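PDB 4Z9D: pertussis toxin-like subunit ArtA from Escherichia coli, which probably acts as the ADP-ribosyltransferase subunit of a pertussis-like AB5 toxin that targets trimeric G proteins, and binds NAD in this crystal. Local coordinates for residues N62-Y67 against S143-G148; L77-I82 against V134-D139; F6-D11 against T55-T60. The protein carries 2 engineered substitutions. All coordinates share one frame; numbering follows the deposited sequence.

Contact 1: residues N62-Y67 against S143-G148. With NAD (nicotinamide-adenine-dinucleotide), chain F.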
loop_
_atom_site.group_PDB
_atom_site.type_symbol
_atom_site.label_atom_id
_atom_site.label_comp_id
_atom_site.label_asym_id
_atom_site.label_seq_id
_atom_site.Cartn_x
_atom_site.Cartn_y
_atom_site.Cartn_z
ATOM N N ASN A 62 12.139 0.319 -3.947
ATOM C CA ASN A 62 12.021 -0.370 -5.225
ATOM C C ASN A 62 10.735 -0.025 -5.950
ATOM O O ASN A 62 10.719 0.119 -7.168
ATOM C CB ASN A 62 12.113 -1.874 -5.021
ATOM C CG ASN A 62 13.504 -2.321 -4.605
ATOM O OD1 ASN A 62 14.504 -1.642 -4.879
ATOM N ND2 ASN A 62 13.576 -3.471 -3.938
ATOM N N ILE A 63 9.643 0.078 -5.198
ATOM C CA ILE A 63 8.382 0.571 -5.751
ATOM C C ILE A 63 8.545 1.996 -6.303
ATOM O O ILE A 63 8.087 2.308 -7.407
ATOM C CB ILE A 63 7.265 0.539 -4.678
ATOM C CG1 ILE A 63 6.908 -0.907 -4.331
ATOM C CG2 ILE A 63 6.022 1.292 -5.144
ATOM C CD1 ILE A 63 6.055 -1.038 -3.061
ATOM N N ALA A 64 9.203 2.859 -5.535
ATOM C CA ALA A 64 9.430 4.227 -5.982
ATOM C C ALA A 64 10.289 4.258 -7.257
ATOM O O ALA A 64 10.030 5.055 -8.164
ATOM C CB ALA A 64 10.088 5.030 -4.901
ATOM N N ARG A 65 11.314 3.412 -7.312
ATOM C CA ARG A 65 12.168 3.343 -8.500
ATOM C C ARG A 65 11.365 2.983 -9.746
ATOM O O ARG A 65 11.551 3.567 -10.819
ATOM C CB ARG A 65 13.275 2.318 -8.305
ATOM C CG ARG A 65 14.117 2.073 -9.546
ATOM C CD ARG A 65 15.277 1.139 -9.216
ATOM N NE ARG A 65 16.215 1.777 -8.297
ATOM C CZ ARG A 65 16.321 1.493 -7.005
ATOM N NH1 ARG A 65 15.536 0.582 -6.454
ATOM N NH2 ARG A 65 17.206 2.142 -6.262
ATOM N N GLN A 66 10.465 2.017 -9.580
ATOM C CA GLN A 66 9.606 1.559 -10.660
ATOM C C GLN A 66 8.786 2.721 -11.219
ATOM O O GLN A 66 8.706 2.912 -12.435
ATOM C CB GLN A 66 8.691 0.438 -10.151
ATOM C CG GLN A 66 7.731 -0.138 -11.176
ATOM C CD GLN A 66 6.619 -0.960 -10.533
ATOM O OE1 GLN A 66 6.666 -1.271 -9.340
ATOM N NE2 GLN A 66 5.606 -1.304 -11.323
ATOM N N TYR A 67 8.213 3.520 -10.324
ATOM C CA TYR A 67 7.399 4.653 -10.733
ATOM C C TYR A 67 8.241 5.777 -11.329
ATOM O O TYR A 67 7.897 6.321 -12.373
ATOM C CB TYR A 67 6.587 5.169 -9.547
ATOM C CG TYR A 67 5.577 4.159 -9.038
ATOM C CD1 TYR A 67 5.240 3.045 -9.793
ATOM C CD2 TYR A 67 4.987 4.306 -7.797
ATOM C CE1 TYR A 67 4.332 2.115 -9.337
ATOM C CE2 TYR A 67 4.070 3.382 -7.329
ATOM C CZ TYR A 67 3.749 2.287 -8.102
ATOM O OH TYR A 67 2.838 1.355 -7.648
ATOM N N SER A 143 20.027 5.330 -11.109
ATOM C CA SER A 143 18.833 4.667 -10.579
ATOM C C SER A 143 18.850 4.616 -9.047
ATOM O O SER A 143 18.667 3.561 -8.438
ATOM C CB SER A 143 18.724 3.263 -11.192
ATOM O OG SER A 143 17.491 2.638 -10.915
ATOM N N GLN A 144 19.080 5.775 -8.435
ATOM C CA GLN A 144 19.293 5.878 -6.991
ATOM C C GLN A 144 18.143 6.632 -6.312
ATOM O O GLN A 144 17.823 7.764 -6.682
ATOM C CB GLN A 144 20.637 6.568 -6.702
ATOM C CG GLN A 144 21.255 6.244 -5.329
ATOM C CD GLN A 144 20.462 6.804 -4.149
ATOM O OE1 GLN A 144 20.056 7.970 -4.146
ATOM N NE2 GLN A 144 20.253 5.971 -3.131
ATOM N N VAL A 145 17.506 5.992 -5.340
ATOM C CA VAL A 145 16.408 6.618 -4.607
ATOM C C VAL A 145 16.850 6.858 -3.168
ATOM O O VAL A 145 17.304 5.935 -2.500
ATOM C CB VAL A 145 15.136 5.738 -4.612
ATOM C CG1 VAL A 145 13.982 6.469 -3.939
ATOM C CG2 VAL A 145 14.759 5.337 -6.038
ATOM N N SER A 146 16.722 8.094 -2.693
ATOM C CA SER A 146 17.077 8.421 -1.308
ATOM C C SER A 146 15.976 9.216 -0.604
ATOM O O SER A 146 15.010 9.637 -1.231
ATOM C CB SER A 146 18.374 9.239 -1.262
ATOM O OG SER A 146 19.495 8.472 -1.674
ATOM N N ASP A 147 16.134 9.404 0.701
ATOM C CA ASP A 147 15.193 10.199 1.499
ATOM C C ASP A 147 15.500 11.683 1.402
ATOM O O ASP A 147 16.631 12.100 1.666
ATOM C CB ASP A 147 15.226 9.778 2.970
ATOM C CG ASP A 147 14.629 8.410 3.208
ATOM O OD1 ASP A 147 14.411 8.077 4.394
ATOM O OD2 ASP A 147 14.365 7.675 2.229
ATOM N N GLY A 148 14.496 12.469 1.015
ATOM C CA GLY A 148 14.570 13.919 1.096
ATOM C C GLY A 148 13.980 14.400 2.411
ATOM O O GLY A 148 14.027 13.684 3.412
HETATM P PA NAD F . -2.690 3.404 -6.858
HETATM O O1A NAD F . -3.293 3.232 -5.511
HETATM O O2A NAD F . -3.571 3.480 -8.052
HETATM O O5B NAD F . -1.730 4.719 -6.781
HETATM C C5B NAD F . -1.034 5.280 -7.905
HETATM C C4B NAD F . -1.319 6.797 -7.920
HETATM O O4B NAD F . -2.725 7.046 -8.226
HETATM C C3B NAD F . -1.149 7.351 -6.538
HETATM O O3B NAD F . 0.279 7.549 -6.302
HETATM C C2B NAD F . -1.856 8.664 -6.717
HETATM O O2B NAD F . -1.122 9.431 -7.656
HETATM C C1B NAD F . -3.136 8.192 -7.425
HETATM N N9A NAD F . -4.267 7.648 -6.592
HETATM C C8A NAD F . -4.438 6.518 -5.908
HETATM N N7A NAD F . -5.666 6.535 -5.385
HETATM C C5A NAD F . -6.269 7.668 -5.759
HETATM C C6A NAD F . -7.493 8.170 -5.515
HETATM N N6A NAD F . -8.302 7.434 -4.757
HETATM N N1A NAD F . -7.891 9.358 -6.000
HETATM C C2A NAD F . -7.000 10.081 -6.790
HETATM N N3A NAD F . -5.730 9.541 -7.031
HETATM C C4A NAD F . -5.396 8.348 -6.512
HETATM O O3 NAD F . -1.657 2.237 -7.119
HETATM P PN NAD F . -0.549 1.759 -6.029
HETATM O O1N NAD F . -1.098 1.844 -4.647
HETATM O O2N NAD F . 0.749 2.386 -6.363
HETATM O O5D NAD F . -0.513 0.214 -6.406
HETATM C C5D NAD F . -0.238 -0.240 -7.738
HETATM C C4D NAD F . 0.374 -1.644 -7.684
HETATM O O4D NAD F . 1.493 -1.527 -6.739
HETATM C C3D NAD F . -0.608 -2.672 -7.093
HETATM O O3D NAD F . -0.316 -3.988 -7.577
HETATM C C2D NAD F . -0.211 -2.588 -5.633
HETATM O O2D NAD F . -0.650 -3.755 -4.902
HETATM C C1D NAD F . 1.309 -2.511 -5.705
HETATM N N1N NAD F . 1.855 -2.039 -4.383
HETATM C C2N NAD F . 1.981 -0.654 -4.112
HETATM C C3N NAD F . 2.442 -0.175 -2.885
HETATM C C7N NAD F . 2.576 1.204 -2.635
HETATM O O7N NAD F . 3.285 1.577 -1.550
HETATM N N7N NAD F . 2.046 2.068 -3.504
HETATM C C4N NAD F . 2.781 -1.101 -1.902
HETATM C C5N NAD F . 2.670 -2.468 -2.151
HETATM C C6N NAD F . 2.202 -2.950 -3.370
#
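Arg65 reaches from helix 57-68 to Ser143, just before strand 144-152, and grips its carbonyl oxygen side-on. Its NE and NH2 both donate to Ser143 O, each over 3.0 Å and each with an N-H...O angle of 146°. The oxygen lies near the guanidinium plane, whereas both nitrogens come from the same face of the carbonyl plane, NE well above it and NH2 less tilted. The chain bends at chi3 (-66°), carrying NE out of the extended line of the carbons before it. A weak, bent bond from Arg65 NE to Ser143 OG (3.0 Å) adds to the grip. A long, multi-donor side chain suits this partly exposed side, where Gln144, an exposed residue, turns its CB away from the helix.

Ser143 is also the first residue of a G1 beta bulge, in which it and Gln144 both face Asp139, where strand 130-139 gives way to strand 144-152 in the four-stranded antiparallel sheet of this ADP-ribosyltransferase fold.

Further in, the contact passes to the buried Val145 and Ala64. Val145 places CG2 over one face of the charged Arg65 guanidinium, 4.0 Å above the plane and offset toward its rim, while its CG1 lies 4.3 Å from Ala64 CB. A small alanine suits a helix face that also meets Leu136 and Leu77, and a branched valine offers one methyl to each partner. On another side of the helix, Tyr67 OH donates to NAD O2N (2.7 Å), and Ile63 CD1 lies 3.5 Å from the nicotinamide carbon C4N of NAD.

Contact 2: residues L77-I82 against V134-D139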
loop_
_atom_site.group_PDB
_atom_site.type_symbol
_atom_site.label_atom_id
_atom_site.label_comp_id
_atom_site.label_asym_id
_atom_site.label_seq_id
_atom_site.Cartn_x
_atom_site.Cartn_y
_atom_site.Cartn_z
ATOM N N LEU A 77 7.428 11.732 -5.311
ATOM C CA LEU A 77 6.883 10.606 -4.584
ATOM C C LEU A 77 7.233 10.790 -3.123
ATOM O O LEU A 77 8.279 11.346 -2.787
ATOM C CB LEU A 77 7.440 9.283 -5.100
ATOM C CG LEU A 77 7.029 8.883 -6.504
ATOM C CD1 LEU A 77 7.776 7.620 -6.910
ATOM C CD2 LEU A 77 5.533 8.662 -6.519
ATOM N N TYR A 78 6.340 10.330 -2.260
ATOM C CA TYR A 78 6.537 10.391 -0.823
ATOM C C TYR A 78 6.380 8.988 -0.260
ATOM O O TYR A 78 5.589 8.195 -0.772
ATOM C CB TYR A 78 5.522 11.335 -0.165
ATOM C CG TYR A 78 5.557 12.756 -0.693
ATOM C CD1 TYR A 78 6.213 13.758 -0.001
ATOM C CD2 TYR A 78 4.905 13.093 -1.877
ATOM C CE1 TYR A 78 6.228 15.053 -0.466
ATOM C CE2 TYR A 78 4.920 14.392 -2.356
ATOM C CZ TYR A 78 5.586 15.368 -1.646
ATOM O OH TYR A 78 5.609 16.667 -2.112
ATOM N N ARG A 79 7.142 8.673 0.780
ATOM C CA ARG A 79 6.906 7.458 1.544
ATOM C C ARG A 79 6.177 7.841 2.821
ATOM O O ARG A 79 6.707 8.605 3.622
ATOM C CB ARG A 79 8.224 6.745 1.876
ATOM C CG ARG A 79 8.045 5.404 2.577
ATOM C CD ARG A 79 9.361 4.785 2.979
ATOM N NE ARG A 79 10.047 5.557 4.016
ATOM C CZ ARG A 79 11.196 6.205 3.848
ATOM N NH1 ARG A 79 11.820 6.167 2.685
ATOM N NH2 ARG A 79 11.731 6.869 4.860
ATOM N N TYR A 80 4.964 7.334 2.996
ATOM C CA TYR A 80 4.203 7.578 4.214
ATOM C C TYR A 80 4.341 6.414 5.179
ATOM O O TYR A 80 4.290 5.252 4.767
ATOM C CB TYR A 80 2.723 7.808 3.878
ATOM C CG TYR A 80 2.456 9.104 3.172
ATOM C CD1 TYR A 80 2.166 10.259 3.898
ATOM C CD2 TYR A 80 2.500 9.185 1.787
ATOM C CE1 TYR A 80 1.920 11.452 3.258
ATOM C CE2 TYR A 80 2.276 10.378 1.137
ATOM C CZ TYR A 80 1.978 11.508 1.878
ATOM O OH TYR A 80 1.738 12.701 1.235
ATOM N N ARG A 81 4.527 6.717 6.459
ATOM C CA ARG A 81 4.496 5.676 7.478
ATOM C C ARG A 81 3.144 5.709 8.148
ATOM O O ARG A 81 2.668 6.771 8.532
ATOM C CB ARG A 81 5.595 5.857 8.525
ATOM C CG ARG A 81 5.761 4.593 9.355
ATOM C CD ARG A 81 6.602 4.802 10.604
ATOM N NE ARG A 81 7.867 5.487 10.354
ATOM C CZ ARG A 81 9.070 4.941 10.517
ATOM N NH1 ARG A 81 9.195 3.677 10.906
ATOM N NH2 ARG A 81 10.157 5.665 10.284
ATOM N N ILE A 82 2.524 4.542 8.292
ATOM C CA ILE A 82 1.125 4.481 8.700
ATOM C C ILE A 82 0.892 3.475 9.812
ATOM O O ILE A 82 1.370 2.352 9.739
ATOM C CB ILE A 82 0.219 4.094 7.502
ATOM C CG1 ILE A 82 0.501 4.971 6.275
ATOM C CG2 ILE A 82 -1.279 4.128 7.882
ATOM C CD1 ILE A 82 -0.074 4.397 4.980
ATOM N N VAL A 134 8.016 11.245 4.036
ATOM C CA VAL A 134 9.358 11.586 3.569
ATOM C C VAL A 134 9.321 11.778 2.056
ATOM O O VAL A 134 8.938 10.855 1.332
ATOM C CB VAL A 134 10.381 10.477 3.921
ATOM C CG1 VAL A 134 11.745 10.793 3.312
ATOM C CG2 VAL A 134 10.491 10.309 5.421
ATOM N N GLU A 135 9.725 12.951 1.564
ATOM C CA GLU A 135 9.843 13.152 0.115
ATOM C C GLU A 135 10.994 12.308 -0.396
ATOM O O GLU A 135 12.066 12.337 0.193
ATOM C CB GLU A 135 10.106 14.622 -0.249
ATOM C CG GLU A 135 9.323 15.643 0.545
ATOM C CD GLU A 135 9.448 17.052 -0.026
ATOM O OE1 GLU A 135 8.943 18.003 0.618
ATOM O OE2 GLU A 135 10.048 17.206 -1.117
ATOM N N LEU A 136 10.793 11.584 -1.490
ATOM C CA LEU A 136 11.863 10.748 -2.047
ATOM C C LEU A 136 12.584 11.479 -3.167
ATOM O O LEU A 136 11.962 12.163 -3.971
ATOM C CB LEU A 136 11.309 9.413 -2.558
ATOM C CG LEU A 136 10.600 8.520 -1.532
ATOM C CD1 LEU A 136 10.051 7.262 -2.163
ATOM C CD2 LEU A 136 11.556 8.164 -0.409
ATOM N N THR A 137 13.910 11.396 -3.181
ATOM C CA THR A 137 14.677 11.982 -4.278
ATOM C C THR A 137 15.087 10.890 -5.266
ATOM O O THR A 137 15.288 9.740 -4.871
ATOM C CB THR A 137 15.925 12.719 -3.758
ATOM O OG1 THR A 137 16.841 11.760 -3.231
ATOM C CG2 THR A 137 15.544 13.709 -2.646
ATOM N N TYR A 138 15.233 11.252 -6.539
ATOM C CA TYR A 138 15.584 10.294 -7.583
ATOM C C TYR A 138 16.741 10.806 -8.434
ATOM O O TYR A 138 16.686 11.918 -8.959
ATOM C CB TYR A 138 14.383 10.010 -8.474
ATOM C CG TYR A 138 14.609 8.969 -9.544
ATOM C CD1 TYR A 138 14.379 9.268 -10.877
ATOM C CD2 TYR A 138 15.028 7.689 -9.225
ATOM C CE1 TYR A 138 14.563 8.328 -11.865
ATOM C CE2 TYR A 138 15.223 6.736 -10.209
ATOM C CZ TYR A 138 14.979 7.064 -11.527
ATOM O OH TYR A 138 15.159 6.124 -12.512
ATOM N N ASP A 139 17.794 9.999 -8.531
ATOM C CA ASP A 139 18.905 10.269 -9.447
ATOM C C ASP A 139 18.780 9.303 -10.609
ATOM O O ASP A 139 19.145 8.132 -10.513
ATOM C CB ASP A 139 20.253 10.117 -8.736
ATOM C CG ASP A 139 21.455 10.255 -9.681
ATOM O OD1 ASP A 139 22.601 10.134 -9.198
ATOM O OD2 ASP A 139 21.264 10.505 -10.888
#
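Tyr78 and Glu135 face each other as a non-hydrogen-bonded antiparallel pair, their side chains lying side by side and pointing the same way. The closest touch is Tyr78 CE1 to Glu135 CG at 3.3 Å, this CG being set beside the glutamate's own backbone N (chi1 -41°); ring and carboxylate planes stand 64° apart. On the opposite face of the sheet, Arg79 lies alongside Val134, with NH2 3.7 Å from Val134 CG2 and Val134 CB over one guanidinium face. Leu136 crosses this arginine at about a right angle, bringing CD2 to 3.7 Å from Arg79 NH1. Val134 and Leu136 give the guanidinium only apolar contacts across this pair of segments; its charge is met by Asp147 of the next strand, which forms a salt bridge with Arg79 NH2.

Backbone bonds set these positions. Arg79 N donates to Val134 O (2.9 Å), Val134 N returns a bond to Arg79 O (3.0 Å), and Leu136 N reaches Leu77 O (2.8 Å). Farther out, helix 57-68 covers the Arg79 and Leu136 face through Thr60, Tyr61 and Ala64, while Pro14 and Pro15 pack on Tyr78 from the other face. Such pairing of two central strands, each with a further antiparallel neighbour and a helix laid across one face, belongs to the beta core of the ADP-ribosyltransferase fold.

Contact 3: residues F6-D11 against T55-T60; sequences FVYRVD and TSLIET. With NAD (nicotinamide-adenine-dinucleotide), chain F.
Tyr8 rests against the start of helix 57-68, and its contacts change from CB to the hydroxyl. CB lies 3.5 Å from the methyl CG2 of Thr60, which also reaches CG of the ring. Chi1 (-61°) sets CG beside the backbone N; farther out, CD2 and CE2 come up to the backbone of Leu57, CE2 being 3.7 Å from Leu57 N. At the far end, Leu57 CD1 sits over one ring face, 4.0 Å from Tyr8 CZ, and Leu57 CB lies 4.0 Å from Tyr8 OH. A broad aromatic suits this span, reaching from a threonine methyl to a leucine tip. Ser56 is the N-cap of this helix, its OG accepting from Glu59 N (3.0 Å).

Val10 continues the packing through CG2, 3.9 Å from Thr60 CB. Its backbone clasps the nicotinamide amide. Val10 N donates to NAD O7N (2.9 Å). NAD N7N donates to Val10 O (3.2 Å). Arg9, pointing away from the helix, binds the NAD phosphates and forms a salt bridge with Asp11. Strand 6-11 and helix 57-68 both line the nucleotide site; the strand, outermost in the four-stranded sheet, is bonded to strand 77-83, while Tyr8 also shares a backbone bond with Thr54 of strand 50-54.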
loop_
_atom_site.group_PDB
_atom_site.type_symbol
_atom_site.label_atom_id
_atom_site.label_comp_id
_atom_site.label_asym_id
_atom_site.label_seq_id
_atom_site.Cartn_x
_atom_site.Cartn_y
_atom_site.Cartn_z
ATOM N N PHE A 6 3.048 -1.233 11.904
ATOM C CA PHE A 6 3.174 -0.053 11.047
ATOM C C PHE A 6 3.409 -0.501 9.622
ATOM O O PHE A 6 4.022 -1.543 9.401
ATOM C CB PHE A 6 4.305 0.869 11.522
ATOM C CG PHE A 6 3.985 1.599 12.793
ATOM C CD1 PHE A 6 4.362 1.076 14.021
ATOM C CD2 PHE A 6 3.300 2.799 12.761
ATOM C CE1 PHE A 6 4.066 1.741 15.191
ATOM C CE2 PHE A 6 2.992 3.469 13.930
ATOM C CZ PHE A 6 3.380 2.938 15.151
ATOM N N VAL A 7 2.880 0.253 8.665
ATOM C CA VAL A 7 3.117 -0.035 7.255
ATOM C C VAL A 7 3.544 1.215 6.491
ATOM O O VAL A 7 3.434 2.339 6.998
ATOM C CB VAL A 7 1.852 -0.630 6.569
ATOM C CG1 VAL A 7 1.441 -1.939 7.231
ATOM C CG2 VAL A 7 0.701 0.360 6.613
ATOM N N TYR A 8 4.057 1.008 5.284
ATOM C CA TYR A 8 4.429 2.111 4.409
ATOM C C TYR A 8 3.579 2.182 3.148
ATOM O O TYR A 8 3.147 1.155 2.618
ATOM C CB TYR A 8 5.874 2.001 3.967
ATOM C CG TYR A 8 6.907 2.023 5.055
ATOM C CD1 TYR A 8 7.313 3.222 5.614
ATOM C CD2 TYR A 8 7.518 0.854 5.472
ATOM C CE1 TYR A 8 8.303 3.255 6.590
ATOM C CE2 TYR A 8 8.494 0.872 6.460
ATOM C CZ TYR A 8 8.882 2.078 7.006
ATOM O OH TYR A 8 9.861 2.094 7.975
ATOM N N ARG A 9 3.409 3.390 2.626
ATOM C CA ARG A 9 2.802 3.553 1.304
ATOM C C ARG A 9 3.549 4.612 0.512
ATOM O O ARG A 9 3.823 5.688 1.026
ATOM C CB ARG A 9 1.309 3.924 1.407
ATOM C CG ARG A 9 0.677 4.239 0.038
ATOM C CD ARG A 9 -0.854 4.351 0.059
ATOM N NE ARG A 9 -1.327 4.872 -1.232
ATOM C CZ ARG A 9 -1.454 4.152 -2.337
ATOM N NH1 ARG A 9 -1.212 2.846 -2.316
ATOM N NH2 ARG A 9 -1.853 4.739 -3.465
ATOM N N VAL A 10 3.901 4.282 -0.726
ATOM C CA VAL A 10 4.460 5.255 -1.651
ATOM C C VAL A 10 3.319 5.880 -2.459
ATOM O O VAL A 10 2.508 5.166 -3.041
ATOM C CB VAL A 10 5.490 4.605 -2.586
ATOM C CG1 VAL A 10 6.064 5.648 -3.556
ATOM C CG2 VAL A 10 6.611 4.004 -1.765
ATOM N N ASP A 11 3.252 7.213 -2.486
ATOM C CA ASP A 11 2.171 7.924 -3.181
ATOM C C ASP A 11 2.679 9.262 -3.729
ATOM O O ASP A 11 3.580 9.866 -3.156
ATOM C CB ASP A 11 0.982 8.134 -2.226
ATOM C CG ASP A 11 -0.336 8.378 -2.962
ATOM O OD1 ASP A 11 -0.459 9.426 -3.639
ATOM O OD2 ASP A 11 -1.256 7.532 -2.858
ATOM N N THR A 55 4.955 -3.718 4.549
ATOM C CA THR A 55 5.663 -3.640 5.826
ATOM C C THR A 55 7.140 -3.321 5.629
ATOM O O THR A 55 7.841 -2.979 6.586
ATOM C CB THR A 55 5.570 -4.945 6.619
ATOM O OG1 THR A 55 6.087 -6.025 5.831
ATOM C CG2 THR A 55 4.122 -5.234 7.020
ATOM N N SER A 56 7.608 -3.458 4.392
ATOM C CA SER A 56 9.037 -3.412 4.085
ATOM C C SER A 56 9.551 -2.071 3.548
ATOM O O SER A 56 9.192 -1.645 2.449
ATOM C CB SER A 56 9.364 -4.526 3.086
ATOM O OG SER A 56 10.672 -4.400 2.554
ATOM N N LEU A 57 10.406 -1.421 4.333
ATOM C CA LEU A 57 11.059 -0.184 3.937
ATOM C C LEU A 57 11.880 -0.400 2.671
ATOM O O LEU A 57 11.871 0.420 1.746
ATOM C CB LEU A 57 11.971 0.307 5.065
ATOM C CG LEU A 57 12.849 1.517 4.749
ATOM C CD1 LEU A 57 11.985 2.756 4.541
ATOM C CD2 LEU A 57 13.890 1.758 5.838
ATOM N N ILE A 58 12.541 -1.548 2.619
ATOM C CA ILE A 58 13.373 -1.892 1.475
ATOM C C ILE A 58 12.526 -1.940 0.219
ATOM O O ILE A 58 12.926 -1.414 -0.828
ATOM C CB ILE A 58 14.087 -3.239 1.691
ATOM C CG1 ILE A 58 15.232 -3.044 2.682
ATOM C CG2 ILE A 58 14.599 -3.794 0.362
ATOM C CD1 ILE A 58 15.728 -4.318 3.323
ATOM N N GLU A 59 11.350 -2.559 0.323
ATOM C CA GLU A 59 10.413 -2.616 -0.795
ATOM C C GLU A 59 9.948 -1.246 -1.267
ATOM O O GLU A 59 9.711 -1.065 -2.459
ATOM C CB GLU A 59 9.183 -3.469 -0.452
ATOM C CG GLU A 59 9.453 -4.978 -0.486
ATOM C CD GLU A 59 8.198 -5.822 -0.278
ATOM O OE1 GLU A 59 7.108 -5.234 -0.092
ATOM O OE2 GLU A 59 8.308 -7.075 -0.309
ATOM N N THR A 60 9.781 -0.285 -0.356
ATOM C CA THR A 60 9.306 1.042 -0.778
ATOM C C THR A 60 10.256 1.727 -1.766
ATOM O O THR A 60 9.798 2.389 -2.703
ATOM C CB THR A 60 9.082 1.997 0.403
ATOM O OG1 THR A 60 10.330 2.291 1.049
ATOM C CG2 THR A 60 8.112 1.383 1.391
HETATM P PA NAD F . -2.690 3.404 -6.858
HETATM O O1A NAD F . -3.293 3.232 -5.511
HETATM O O2A NAD F . -3.571 3.480 -8.052
HETATM O O5B NAD F . -1.730 4.719 -6.781
HETATM C C5B NAD F . -1.034 5.280 -7.905
HETATM C C4B NAD F . -1.319 6.797 -7.920
HETATM O O4B NAD F . -2.725 7.046 -8.226
HETATM C C3B NAD F . -1.149 7.351 -6.538
HETATM O O3B NAD F . 0.279 7.549 -6.302
HETATM C C2B NAD F . -1.856 8.664 -6.717
HETATM O O2B NAD F . -1.122 9.431 -7.656
HETATM C C1B NAD F . -3.136 8.192 -7.425
HETATM N N9A NAD F . -4.267 7.648 -6.592
HETATM C C8A NAD F . -4.438 6.518 -5.908
HETATM N N7A NAD F . -5.666 6.535 -5.385
HETATM C C5A NAD F . -6.269 7.668 -5.759
HETATM C C6A NAD F . -7.493 8.170 -5.515
HETATM N N6A NAD F . -8.302 7.434 -4.757
HETATM N N1A NAD F . -7.891 9.358 -6.000
HETATM C C2A NAD F . -7.000 10.081 -6.790
HETATM N N3A NAD F . -5.730 9.541 -7.031
HETATM C C4A NAD F . -5.396 8.348 -6.512
HETATM O O3 NAD F . -1.657 2.237 -7.119
HETATM P PN NAD F . -0.549 1.759 -6.029
HETATM O O1N NAD F . -1.098 1.844 -4.647
HETATM O O2N NAD F . 0.749 2.386 -6.363
HETATM O O5D NAD F . -0.513 0.214 -6.406
HETATM C C5D NAD F . -0.238 -0.240 -7.738
HETATM C C4D NAD F . 0.374 -1.644 -7.684
HETATM O O4D NAD F . 1.493 -1.527 -6.739
HETATM C C3D NAD F . -0.608 -2.672 -7.093
HETATM O O3D NAD F . -0.316 -3.988 -7.577
HETATM C C2D NAD F . -0.211 -2.588 -5.633
HETATM O O2D NAD F . -0.650 -3.755 -4.902
HETATM C C1D NAD F . 1.309 -2.511 -5.705
HETATM N N1N NAD F . 1.855 -2.039 -4.383
HETATM C C2N NAD F . 1.981 -0.654 -4.112
HETATM C C3N NAD F . 2.442 -0.175 -2.885
HETATM C C7N NAD F . 2.576 1.204 -2.635
HETATM O O7N NAD F . 3.285 1.577 -1.550
HETATM N N7N NAD F . 2.046 2.068 -3.504
HETATM C C4N NAD F . 2.781 -1.101 -1.902
HETATM C C5N NAD F . 2.670 -2.468 -2.151
HETATM C C6N NAD F . 2.202 -2.950 -3.370
HETATM O O HOH W 1 6.950 -1.647 8.837
#

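Overall arrangement
All three contacts converge on one four-stranded antiparallel sheet, ordered 6-11, 77-83, 130-139, 144-152. Contact 2 joins its two central strands, whereas contacts 1 and 3 set successive parts of helix 57-68 against the outer strands. Along the chain, contact 3 closes before contact 1 opens, and contact 2 is nested within the loop closed by contact 1. Centres of contacts 1 and 2 lie about 8 Å apart, those of 2 and 3 about 10 Å, and those of 1 and 3 about 12 Å. Contacts 1 and 3 both touch NAD, so the pocket is lined both by strand 6-11 of the sheet and by the helix packed on that sheet.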